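Local coordinates for putative peptidase (Chlamydophila abortus, PDB 3CE2), which probably acts as a zinc-dependent oligopeptidase of the M3B family, breaking down a variety of small peptides, at residues Leu31-Lys34 / Ala35-Asp39; Thr75-Ser78 / Ile79-Lys82; Ser173-Thr176 / Pro177-Ala181. All coordinates share one frame; numbering follows the deposited sequence.

Contact 1: Leu31-Lys34 / Ala35-Asp39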
# COMPACT_ATOMS: atom_id res chain seq x y z
N LEU A 31 -16.94 9.77 -25.30
CA LEU A 31 -16.89 9.32 -26.68
C LEU A 31 -15.51 9.54 -27.32
O LEU A 31 -14.96 8.64 -27.95
CB LEU A 31 -17.98 10.00 -27.52
CG LEU A 31 -19.39 9.42 -27.32
CD1 LEU A 31 -20.45 10.26 -28.05
CD2 LEU A 31 -19.43 7.93 -27.74
N ASN A 32 -14.97 10.74 -27.13
CA ASN A 32 -13.72 11.14 -27.73
C ASN A 32 -13.24 12.39 -27.04
O ASN A 32 -13.99 13.00 -26.27
CB ASN A 32 -13.92 11.48 -29.20
CG ASN A 32 -15.14 12.36 -29.42
OD1 ASN A 32 -15.26 13.46 -28.84
ND2 ASN A 32 -16.06 11.88 -30.23
N ARG A 33 -12.02 12.79 -27.33
CA ARG A 33 -11.45 13.92 -26.65
C ARG A 33 -12.32 15.16 -26.78
O ARG A 33 -12.41 15.96 -25.85
CB ARG A 33 -10.03 14.22 -27.12
CG ARG A 33 -9.71 15.69 -26.94
CD ARG A 33 -8.25 15.96 -26.94
NE ARG A 33 -7.91 17.16 -26.18
CZ ARG A 33 -8.33 18.38 -26.50
NH1 ARG A 33 -9.14 18.55 -27.53
NH2 ARG A 33 -7.96 19.42 -25.76
N LYS A 34 -12.97 15.34 -27.94
CA LYS A 34 -13.78 16.55 -28.15
C LYS A 34 -14.78 16.73 -27.02
O LYS A 34 -14.85 17.80 -26.41
CB LYS A 34 -14.48 16.56 -29.52
CG LYS A 34 -14.62 17.98 -30.11
CD LYS A 34 -15.66 18.09 -31.25
CE LYS A 34 -17.08 18.22 -30.70
NZ LYS A 34 -17.13 19.06 -29.45
N ALA A 35 -15.54 15.67 -26.72
CA ALA A 35 -16.49 15.62 -25.60
C ALA A 35 -15.85 15.86 -24.24
O ALA A 35 -16.37 16.64 -23.43
CB ALA A 35 -17.22 14.29 -25.59
N TRP A 36 -14.73 15.18 -23.99
CA TRP A 36 -13.90 15.42 -22.81
C TRP A 36 -13.58 16.89 -22.67
O TRP A 36 -13.70 17.48 -21.60
CB TRP A 36 -12.57 14.65 -22.90
CG TRP A 36 -11.71 14.91 -21.69
CD1 TRP A 36 -11.73 14.22 -20.52
CD2 TRP A 36 -10.74 15.95 -21.52
NE1 TRP A 36 -10.85 14.76 -19.63
CE2 TRP A 36 -10.22 15.82 -20.22
CE3 TRP A 36 -10.25 16.97 -22.34
CZ2 TRP A 36 -9.23 16.67 -19.71
CZ3 TRP A 36 -9.28 17.83 -21.83
CH2 TRP A 36 -8.78 17.67 -20.53
N LYS A 37 -13.12 17.46 -23.78
CA LYS A 37 -12.74 18.86 -23.81
C LYS A 37 -13.98 19.70 -23.61
O LYS A 37 -13.97 20.67 -22.85
CB LYS A 37 -12.08 19.19 -25.15
CG LYS A 37 -11.73 20.65 -25.31
CD LYS A 37 -10.83 21.16 -24.19
CE LYS A 37 -10.19 22.50 -24.57
NZ LYS A 37 -9.69 23.22 -23.38
N ALA A 38 -15.06 19.30 -24.29
CA ALA A 38 -16.35 19.95 -24.16
C ALA A 38 -16.76 20.02 -22.67
O ALA A 38 -17.05 21.10 -22.13
CB ALA A 38 -17.39 19.21 -24.98
N ASP A 39 -16.75 18.87 -22.01
CA ASP A 39 -17.05 18.79 -20.60
C ASP A 39 -16.11 19.65 -19.74
O ASP A 39 -16.58 20.44 -18.93
CB ASP A 39 -17.01 17.34 -20.14
CG ASP A 39 -18.17 16.97 -19.25
OD1 ASP A 39 -19.31 17.39 -19.59
OD2 ASP A 39 -17.95 16.28 -18.23
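Asn32 opens helix 33-42 as its N-cap, and the way its side chain meets Ala35 is a worked example of how a first turn finds acceptors for N-H groups that have no preceding carbonyl. Asn32 OD1 accepts from Ala35 N at 3.1 Å, with the donor almost in line with the amide C=O. The side chain can turn back over the helix start because CG sits between the backbone N and the carbonyl carbon (chi1 46°). The main chain of the same residue starts the regular bonding: Trp36 N donates to Asn32 O at 3.2 Å. Thus Asn32 serves two successive N-H groups, one through its side chain and one through its backbone.

Arg33 continues the ladder, its O receiving Lys37 N at 2.7 Å. Its side chain, extended from CG to NE, runs alongside that of Lys37 and points the same way. Lys37 CB lies over one face of the guanidinium, displaced toward its rim. The two like charges stay separate, Arg33 NH2 standing 4.8 Å from Lys37 NZ, and the arginine is drawn elsewhere by a salt bridge from NE to Asp106. Trp36, the buried residue of the group, turns its indole toward helix 66-96, where NE1 donates to the carbonyl of Leu86 and the ring meets that of Tyr89.

Lys34 adds the next rung, Ala38 N bonding to its O. Its side chain bends, and the amine stays loosely near Ala38. Beside this rung the arginine and lysine chains keep close company, Arg33 NH2 resting 3.7 Å from Lys37 CD in the aliphatic part of the lysine.

Contact 2: Thr75-Ser78 / Ile79-Lys82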
# COMPACT_ATOMS: atom_id res chain seq x y z
N THR A 75 -23.14 19.51 -3.21
CA THR A 75 -22.67 20.27 -4.33
C THR A 75 -21.21 20.01 -4.55
O THR A 75 -20.75 19.98 -5.68
CB THR A 75 -22.88 21.76 -4.08
OG1 THR A 75 -24.28 22.05 -4.20
CG2 THR A 75 -22.10 22.58 -5.08
N LEU A 76 -20.48 19.81 -3.46
CA LEU A 76 -19.08 19.58 -3.64
C LEU A 76 -18.82 18.15 -4.09
O LEU A 76 -17.96 17.92 -4.94
CB LEU A 76 -18.27 20.05 -2.43
CG LEU A 76 -18.00 19.22 -1.20
CD1 LEU A 76 -16.88 18.25 -1.51
CD2 LEU A 76 -17.57 20.16 -0.11
N PHE A 77 -19.61 17.19 -3.60
CA PHE A 77 -19.48 15.81 -4.09
C PHE A 77 -19.81 15.71 -5.57
O PHE A 77 -19.30 14.85 -6.27
CB PHE A 77 -20.36 14.84 -3.29
CG PHE A 77 -19.90 14.64 -1.88
CD1 PHE A 77 -18.55 14.79 -1.54
CD2 PHE A 77 -20.81 14.31 -0.88
CE1 PHE A 77 -18.11 14.60 -0.21
CE2 PHE A 77 -20.38 14.12 0.44
CZ PHE A 77 -19.02 14.26 0.77
N SER A 78 -20.66 16.61 -6.04
CA SER A 78 -21.14 16.54 -7.40
C SER A 78 -20.03 17.00 -8.35
O SER A 78 -19.77 16.37 -9.37
CB SER A 78 -22.36 17.45 -7.55
OG SER A 78 -23.13 17.03 -8.66
N ILE A 79 -19.41 18.13 -7.99
CA ILE A 79 -18.30 18.70 -8.72
C ILE A 79 -17.13 17.73 -8.71
O ILE A 79 -16.62 17.32 -9.78
CB ILE A 79 -17.87 20.05 -8.08
CG1 ILE A 79 -18.87 21.15 -8.44
CG2 ILE A 79 -16.47 20.45 -8.53
CD1 ILE A 79 -18.75 22.37 -7.58
N GLU A 80 -16.74 17.34 -7.50
CA GLU A 80 -15.63 16.42 -7.29
C GLU A 80 -15.80 15.21 -8.17
O GLU A 80 -14.84 14.68 -8.74
CB GLU A 80 -15.57 16.00 -5.82
CG GLU A 80 -14.52 14.98 -5.50
CD GLU A 80 -14.54 14.55 -4.03
OE1 GLU A 80 -15.07 15.31 -3.18
OE2 GLU A 80 -14.01 13.45 -3.73
N ARG A 81 -17.04 14.76 -8.29
CA ARG A 81 -17.28 13.56 -9.04
C ARG A 81 -16.94 13.77 -10.52
O ARG A 81 -16.33 12.89 -11.16
CB ARG A 81 -18.72 13.15 -8.87
CG ARG A 81 -19.12 11.91 -9.60
CD ARG A 81 -20.52 11.57 -9.17
NE ARG A 81 -21.10 10.57 -10.05
CZ ARG A 81 -22.23 9.93 -9.76
NH1 ARG A 81 -22.86 10.20 -8.63
NH2 ARG A 81 -22.71 9.03 -10.61
N LYS A 82 -17.29 14.95 -11.04
CA LYS A 82 -17.08 15.31 -12.45
C LYS A 82 -15.59 15.51 -12.72
O LYS A 82 -15.05 14.96 -13.68
CB LYS A 82 -17.86 16.59 -12.79
CG LYS A 82 -18.11 16.86 -14.28
CD LYS A 82 -18.19 18.39 -14.53
CE LYS A 82 -19.51 18.87 -15.20
NZ LYS A 82 -19.54 18.86 -16.70
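Thr75 and Ile79 are joined by the first of four successive i to i+4 backbone bonds that carry helix 66-96 through these two turns. Ile79 N reaches Thr75 O at 3.2 Å, and Glu80 N reaches Leu76 O at 2.9 Å. Arg81 N then bonds to Phe77 O at 3.0 Å, while the bond from Lys82 N to Ser78 O is weak.

The side chains sort themselves by the same spacing. Thr75 places CG2 anti to its backbone N and OG1 beside it, which turns the methyl toward Ile79 CD1 at 4.2 Å. On another side of the helix Glu80 lies alongside both Leu76 and Phe77. Its OE1 is 3.8 Å from Leu76 CD1 and comes to the edge of the Phe77 ring, 3.9 Å from CD1 and near the ring plane, with carboxylate and ring turned 70° apart. Beyond the two segments, Ile79 packs on Phe117 of helix 101-120, and the Phe77 ring meets those of His420 and Tyr151. Thr75 OG1 is hydrogen-bonded to the carbonyl of Ser71, one turn back, Arg81 NH2 forms a salt bridge with Asp381, and Lys82 NZ a hydrogen bond with Ser42.

Across this stretch of helix, then, a carboxylate oxygen faces carbon rather than a cation. The rim of a phenyl ring carries slight positive charge, which may be mildly favourable for OE1, but the apolar company of Leu76 and Phe77 would probably make ionisation of Glu80 somewhat less easy than in water.

Contact 3: Ser173-Thr176 / Pro177-Ala181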
# COMPACT_ATOMS: atom_id res chain seq x y z
N SER A 173 2.51 25.72 9.46
CA SER A 173 3.57 26.57 8.97
C SER A 173 4.88 25.86 9.16
O SER A 173 5.80 26.01 8.37
CB SER A 173 3.58 27.85 9.79
OG SER A 173 3.98 28.93 8.99
N ALA A 174 4.96 25.09 10.23
CA ALA A 174 6.15 24.34 10.57
C ALA A 174 6.45 23.25 9.54
O ALA A 174 7.56 22.73 9.49
CB ALA A 174 5.99 23.73 11.95
N PHE A 175 5.45 22.90 8.73
CA PHE A 175 5.59 21.76 7.85
C PHE A 175 6.79 21.97 6.96
O PHE A 175 7.65 21.09 6.84
CB PHE A 175 4.34 21.55 6.99
CG PHE A 175 4.48 20.43 6.00
CD1 PHE A 175 4.37 19.10 6.41
CD2 PHE A 175 4.76 20.70 4.65
CE1 PHE A 175 4.52 18.05 5.49
CE2 PHE A 175 4.92 19.66 3.72
CZ PHE A 175 4.80 18.33 4.15
N THR A 176 6.85 23.15 6.36
CA THR A 176 7.90 23.52 5.44
C THR A 176 9.31 23.28 6.02
O THR A 176 10.04 22.40 5.55
CB THR A 176 7.70 24.96 4.99
OG1 THR A 176 6.45 25.04 4.29
CG2 THR A 176 8.81 25.42 4.06
N PRO A 177 9.70 24.02 7.06
CA PRO A 177 11.01 23.78 7.66
C PRO A 177 11.25 22.33 8.10
O PRO A 177 12.41 21.87 8.09
CB PRO A 177 11.01 24.70 8.88
CG PRO A 177 9.59 25.07 9.09
CD PRO A 177 9.00 25.12 7.73
N LEU A 178 10.19 21.63 8.48
CA LEU A 178 10.37 20.28 9.01
C LEU A 178 10.54 19.21 7.92
O LEU A 178 10.63 18.03 8.22
CB LEU A 178 9.24 19.90 9.96
CG LEU A 178 9.34 20.63 11.29
CD1 LEU A 178 8.04 20.46 12.04
CD2 LEU A 178 10.54 20.13 12.12
N GLU A 179 10.58 19.63 6.66
CA GLU A 179 10.85 18.68 5.60
C GLU A 179 12.34 18.37 5.56
O GLU A 179 12.77 17.44 4.87
CB GLU A 179 10.49 19.28 4.25
CG GLU A 179 9.03 19.31 3.89
CD GLU A 179 8.81 20.03 2.58
OE1 GLU A 179 9.44 21.09 2.37
OE2 GLU A 179 8.03 19.52 1.74
N VAL A 180 13.15 19.18 6.25
CA VAL A 180 14.58 19.12 5.99
C VAL A 180 15.14 17.75 6.31
O VAL A 180 15.94 17.24 5.56
CB VAL A 180 15.42 20.22 6.66
CG1 VAL A 180 15.46 20.04 8.15
CG2 VAL A 180 16.82 20.16 6.12
N ALA A 181 14.70 17.15 7.41
CA ALA A 181 15.29 15.87 7.77
C ALA A 181 15.22 14.88 6.61
O ALA A 181 16.24 14.34 6.18
CB ALA A 181 14.67 15.31 9.05
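Thr176 and Glu179 share the straightest bond of this short link between two helices: Glu179 N donates to Thr176 O at 3.0 Å, an i to i+3 pairing. Leu178 N bonds to Ala174 O, also at 3.0 Å, and adds a weak bond to Phe175 O. Pro177 interrupts the pattern because its nitrogen has no hydrogen to offer. Ser173 O therefore meets ring carbon, Pro177 CD, at 3.4 Å where an ordinary helix would present an N-H.

Outside this framework, Ala174 CB touches Leu178 CD1 at 3.9 Å in a small apolar contact one turn apart. Phe175 swings out with CG anti to its backbone N (chi1 176°), and this carries ring atom CE2 to within 3.7 Å of Glu179 OE2. Ring and carboxylate planes are 48° apart, an oblique meeting.

The turn joins helix 165-174 to helix 180-192 within the oligopeptidase F region of the sequence. Much of it is at the surface, yet one side rests on helix 240-260: Ala174 and Leu178 pack on Phe256, while Phe175 and Leu178 touch Tyr257.

Taken together, the contacts sample a helix start, a helix middle and a helix-to-helix turn, and backbone bonding changes accordingly: a side chain supplements it in contact 1, i to i+4 bonds, the last of them weak, run through contact 2, and proline interrupts the series of bonds in contact 3. Contacts 1 and 3 are at the surface; contact 2 is partly buried, with side chains meeting several other parts of the fold. Helices 33-42 and 66-96 follow each other in the chain and touch, Asp39 and Lys82 forming a long, weak ion pair between contacts 1 and 2. Contact 3 stands apart, its nearest atoms about 21 Å from those of contact 2. All three lie away from the zinc sites.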